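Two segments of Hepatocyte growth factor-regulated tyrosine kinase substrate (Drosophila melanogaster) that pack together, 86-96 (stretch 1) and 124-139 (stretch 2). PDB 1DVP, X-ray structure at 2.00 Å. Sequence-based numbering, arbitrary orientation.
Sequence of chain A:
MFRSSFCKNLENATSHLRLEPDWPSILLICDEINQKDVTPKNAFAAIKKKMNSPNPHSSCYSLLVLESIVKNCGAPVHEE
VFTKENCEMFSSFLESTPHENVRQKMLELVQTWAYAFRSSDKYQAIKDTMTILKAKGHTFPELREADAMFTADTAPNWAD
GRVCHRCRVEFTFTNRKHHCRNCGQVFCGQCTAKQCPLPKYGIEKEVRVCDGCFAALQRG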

# COMPACT_ATOMS: atom_id res chain seq x y z
N ASN A 86 -0.59 -40.72 10.32
CA ASN A 86 -1.44 -39.69 9.74
C ASN A 86 -1.49 -39.67 8.21
O ASN A 86 -2.54 -39.46 7.62
CB ASN A 86 -1.05 -38.33 10.27
CG ASN A 86 -1.40 -38.16 11.72
OD1 ASN A 86 -2.46 -38.62 12.16
ND2 ASN A 86 -0.53 -37.50 12.48
N CYS A 87 -0.36 -39.90 7.56
CA CYS A 87 -0.35 -39.89 6.11
C CYS A 87 -1.09 -41.11 5.59
O CYS A 87 -1.74 -41.05 4.54
CB CYS A 87 1.08 -39.89 5.58
SG CYS A 87 1.95 -38.37 5.98
N GLU A 88 -0.99 -42.20 6.33
CA GLU A 88 -1.67 -43.43 5.94
C GLU A 88 -3.15 -43.25 6.20
O GLU A 88 -3.98 -43.70 5.42
CB GLU A 88 -1.10 -44.60 6.73
CG GLU A 88 0.26 -45.05 6.20
CD GLU A 88 0.85 -46.18 7.02
OE1 GLU A 88 1.63 -45.91 7.97
OE2 GLU A 88 0.52 -47.35 6.73
N MET A 89 -3.47 -42.57 7.30
CA MET A 89 -4.86 -42.28 7.67
C MET A 89 -5.45 -41.42 6.54
O MET A 89 -6.55 -41.67 6.06
CB MET A 89 -4.93 -41.48 8.97
CG MET A 89 -5.16 -39.96 8.76
SD MET A 89 -6.92 -39.32 8.74
CE MET A 89 -6.87 -38.53 10.37
N PHE A 90 -4.69 -40.41 6.13
CA PHE A 90 -5.17 -39.55 5.09
C PHE A 90 -5.54 -40.41 3.92
O PHE A 90 -6.53 -40.17 3.22
CB PHE A 90 -4.09 -38.55 4.71
CG PHE A 90 -3.94 -37.44 5.71
CD1 PHE A 90 -2.72 -36.81 5.90
CD2 PHE A 90 -5.04 -37.01 6.45
CE1 PHE A 90 -2.60 -35.76 6.83
CE2 PHE A 90 -4.93 -35.97 7.36
CZ PHE A 90 -3.70 -35.35 7.55
N SER A 91 -4.75 -41.45 3.73
CA SER A 91 -5.00 -42.32 2.61
C SER A 91 -6.29 -43.10 2.73
O SER A 91 -7.15 -43.05 1.83
CB SER A 91 -3.84 -43.28 2.42
OG SER A 91 -3.93 -43.80 1.12
N SER A 92 -6.45 -43.83 3.84
CA SER A 92 -7.66 -44.62 4.00
C SER A 92 -8.87 -43.72 4.03
O SER A 92 -9.93 -44.08 3.54
CB SER A 92 -7.62 -45.47 5.27
OG SER A 92 -6.76 -44.92 6.25
N PHE A 93 -8.69 -42.53 4.60
CA PHE A 93 -9.76 -41.56 4.69
C PHE A 93 -10.31 -41.22 3.32
O PHE A 93 -11.51 -41.34 3.07
CB PHE A 93 -9.26 -40.29 5.39
CG PHE A 93 -10.25 -39.15 5.38
CD1 PHE A 93 -11.31 -39.12 6.29
CD2 PHE A 93 -10.13 -38.12 4.46
CE1 PHE A 93 -12.22 -38.07 6.29
CE2 PHE A 93 -11.04 -37.07 4.45
CZ PHE A 93 -12.09 -37.05 5.37
N LEU A 94 -9.44 -40.78 2.42
CA LEU A 94 -9.89 -40.38 1.10
C LEU A 94 -10.40 -41.57 0.29
O LEU A 94 -11.24 -41.42 -0.59
CB LEU A 94 -8.76 -39.69 0.34
CG LEU A 94 -7.61 -40.58 -0.15
CD1 LEU A 94 -7.94 -41.19 -1.51
CD2 LEU A 94 -6.36 -39.75 -0.24
N GLU A 95 -9.90 -42.75 0.61
CA GLU A 95 -10.30 -43.93 -0.12
C GLU A 95 -11.66 -44.48 0.27
O GLU A 95 -12.32 -45.14 -0.52
CB GLU A 95 -9.23 -45.00 0.06
CG GLU A 95 -8.91 -45.73 -1.22
CD GLU A 95 -7.47 -46.15 -1.27
OE1 GLU A 95 -6.60 -45.28 -1.49
OE2 GLU A 95 -7.22 -47.36 -1.08
N SER A 96 -12.11 -44.19 1.49
CA SER A 96 -13.39 -44.68 1.95
C SER A 96 -14.49 -43.65 2.18
O SER A 96 -15.58 -44.03 2.58
CB SER A 96 -13.20 -45.53 3.22
OG SER A 96 -12.87 -44.73 4.34
N GLN A 124 8.33 -36.56 4.32
CA GLN A 124 8.46 -37.36 3.08
C GLN A 124 7.44 -38.52 3.03
O GLN A 124 7.16 -39.09 1.97
CB GLN A 124 9.89 -37.88 2.97
CG GLN A 124 10.09 -39.37 3.25
CD GLN A 124 10.19 -40.19 1.96
OE1 GLN A 124 10.51 -41.39 1.98
NE2 GLN A 124 9.91 -39.54 0.83
N ALA A 125 6.88 -38.85 4.19
CA ALA A 125 5.86 -39.89 4.31
C ALA A 125 4.71 -39.46 3.42
O ALA A 125 3.86 -40.26 3.02
CB ALA A 125 5.39 -40.00 5.75
N ILE A 126 4.68 -38.15 3.14
CA ILE A 126 3.67 -37.56 2.29
C ILE A 126 4.01 -37.91 0.85
O ILE A 126 3.14 -38.40 0.13
CB ILE A 126 3.65 -36.01 2.41
CG1 ILE A 126 4.22 -35.57 3.75
CG2 ILE A 126 2.22 -35.50 2.28
CD1 ILE A 126 4.47 -34.10 3.83
N LYS A 127 5.25 -37.65 0.43
CA LYS A 127 5.68 -37.95 -0.94
C LYS A 127 5.44 -39.40 -1.32
O LYS A 127 5.09 -39.70 -2.46
CB LYS A 127 7.16 -37.63 -1.14
CG LYS A 127 7.70 -38.06 -2.50
CD LYS A 127 9.11 -37.50 -2.79
CE LYS A 127 10.20 -38.10 -1.90
NZ LYS A 127 10.54 -39.49 -2.30
N ASP A 128 5.63 -40.29 -0.36
CA ASP A 128 5.43 -41.72 -0.59
C ASP A 128 3.97 -42.13 -0.63
O ASP A 128 3.58 -43.00 -1.43
CB ASP A 128 6.18 -42.49 0.48
CG ASP A 128 7.67 -42.37 0.32
OD1 ASP A 128 8.37 -42.33 1.35
OD2 ASP A 128 8.15 -42.31 -0.84
N THR A 129 3.15 -41.51 0.23
CA THR A 129 1.73 -41.80 0.25
C THR A 129 1.20 -41.46 -1.13
O THR A 129 0.29 -42.10 -1.62
CB THR A 129 0.99 -40.93 1.29
OG1 THR A 129 1.37 -41.33 2.61
CG2 THR A 129 -0.53 -41.08 1.13
N MET A 130 1.77 -40.44 -1.75
CA MET A 130 1.30 -40.11 -3.08
C MET A 130 1.77 -41.18 -4.04
O MET A 130 1.04 -41.58 -4.95
CB MET A 130 1.80 -38.75 -3.52
CG MET A 130 1.06 -38.25 -4.75
SD MET A 130 1.48 -36.58 -5.28
CE MET A 130 0.76 -36.49 -6.85
N THR A 131 2.99 -41.66 -3.84
CA THR A 131 3.56 -42.71 -4.69
C THR A 131 2.55 -43.85 -4.75
O THR A 131 2.08 -44.25 -5.81
CB THR A 131 4.88 -43.25 -4.09
OG1 THR A 131 5.72 -42.16 -3.69
CG2 THR A 131 5.61 -44.08 -5.11
N ILE A 132 2.21 -44.34 -3.57
CA ILE A 132 1.27 -45.43 -3.41
C ILE A 132 -0.13 -45.14 -3.96
O ILE A 132 -0.78 -46.02 -4.50
CB ILE A 132 1.14 -45.78 -1.93
CG1 ILE A 132 2.52 -46.12 -1.37
CG2 ILE A 132 0.16 -46.91 -1.76
CD1 ILE A 132 2.53 -46.56 0.08
N LEU A 133 -0.59 -43.91 -3.81
CA LEU A 133 -1.91 -43.52 -4.30
C LEU A 133 -1.86 -43.37 -5.81
O LEU A 133 -2.83 -43.68 -6.50
CB LEU A 133 -2.36 -42.21 -3.64
CG LEU A 133 -2.72 -42.25 -2.14
CD1 LEU A 133 -2.50 -40.88 -1.53
CD2 LEU A 133 -4.17 -42.69 -1.96
N LYS A 134 -0.75 -42.87 -6.34
CA LYS A 134 -0.62 -42.70 -7.79
C LYS A 134 -0.35 -44.07 -8.40
O LYS A 134 -0.60 -44.31 -9.58
CB LYS A 134 0.51 -41.72 -8.16
CG LYS A 134 0.05 -40.27 -8.30
CD LYS A 134 1.19 -39.32 -8.70
CE LYS A 134 1.52 -39.36 -10.19
NZ LYS A 134 0.60 -38.51 -11.02
N ALA A 135 0.14 -44.98 -7.56
CA ALA A 135 0.44 -46.34 -7.96
C ALA A 135 -0.80 -47.23 -7.79
O ALA A 135 -0.96 -48.22 -8.49
CB ALA A 135 1.60 -46.89 -7.14
N LYS A 136 -1.67 -46.85 -6.86
CA LYS A 136 -2.90 -47.60 -6.58
C LYS A 136 -4.03 -47.28 -7.57
O LYS A 136 -5.13 -47.83 -7.47
CB LYS A 136 -3.37 -47.30 -5.16
CG LYS A 136 -4.61 -48.05 -4.74
CD LYS A 136 -5.26 -47.40 -3.53
CE LYS A 136 -4.23 -47.04 -2.47
NZ LYS A 136 -3.30 -48.17 -2.17
N GLY A 137 -3.78 -46.39 -8.52
CA GLY A 137 -4.82 -46.08 -9.49
C GLY A 137 -5.46 -44.71 -9.35
O GLY A 137 -6.15 -44.25 -10.28
N HIS A 138 -5.26 -44.06 -8.21
CA HIS A 138 -5.82 -42.73 -7.96
C HIS A 138 -5.20 -41.69 -8.88
O HIS A 138 -3.99 -41.69 -9.09
CB HIS A 138 -5.58 -42.32 -6.50
CG HIS A 138 -6.45 -43.04 -5.51
ND1 HIS A 138 -7.79 -42.75 -5.35
CD2 HIS A 138 -6.17 -44.02 -4.63
CE1 HIS A 138 -8.29 -43.53 -4.41
NE2 HIS A 138 -7.33 -44.31 -3.95
N THR A 139 -6.04 -40.82 -9.45
CA THR A 139 -5.62 -39.74 -10.34
C THR A 139 -5.56 -38.45 -9.50
O THR A 139 -6.49 -38.16 -8.75
CB THR A 139 -6.63 -39.51 -11.50
OG1 THR A 139 -6.68 -40.67 -12.35
CG2 THR A 139 -6.23 -38.30 -12.33

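Which polar pair ties the two stretches together? The one hydrogen bond across the contact runs from His138 NE2 to Glu95 OE1, 2.7 Å apart, with an N-H...acceptor angle of 134°, short but noticeably bent. The carboxylate oxygen meets the imidazole at its edge, near the ring plane, where the NE2 donor points. Leu94, the residue before, covers a face of the same ring: its CD1 lies 3.7 Å from His138 CE1, in a CH-pi contact.

Does Lys136 also satisfy Glu95? Its charge is near, but Glu95 OE2 and Lys136 NZ stand 4.1 Å apart, beyond a salt bridge. The closest approach is instead between Glu95 OE1 and Lys136 CE, at 3.1 Å, so the aliphatic end of the lysine lies against the carboxylate, with the opposite charges merely neighbours.

What satisfies the hydroxyl of Thr129, which faces stretch 1? It turns back on its own helix: Thr129 OG1 donates to Ala125 O at 2.7 Å, an acceptor that also receives the backbone Thr129 N at 3.1 Å. Across the contact the hydroxyl meets carbon, with Thr129 OG1 3.3 Å from Cys87 CB. Cys87 packs around this turn, its SG 3.8 Å from Ala125 CB and 4.2 Å from Ile126 CG1.

How do the helices fit between these two ends? Their axes run in roughly the same direction, 31° apart, and approach to 9.5 Å. Leu133 fills the middle: its CD2 lies 4.0 Å from Leu94 CD2 and 3.3 Å from Ser91 OG, so the serine oxygen faces a methyl group there. Beyond the helix, Gly137 adopts a positive phi of 109°, and the chain continues to His138, whose backbone N makes a weak hydrogen bond to Leu133 O at 3.0 Å.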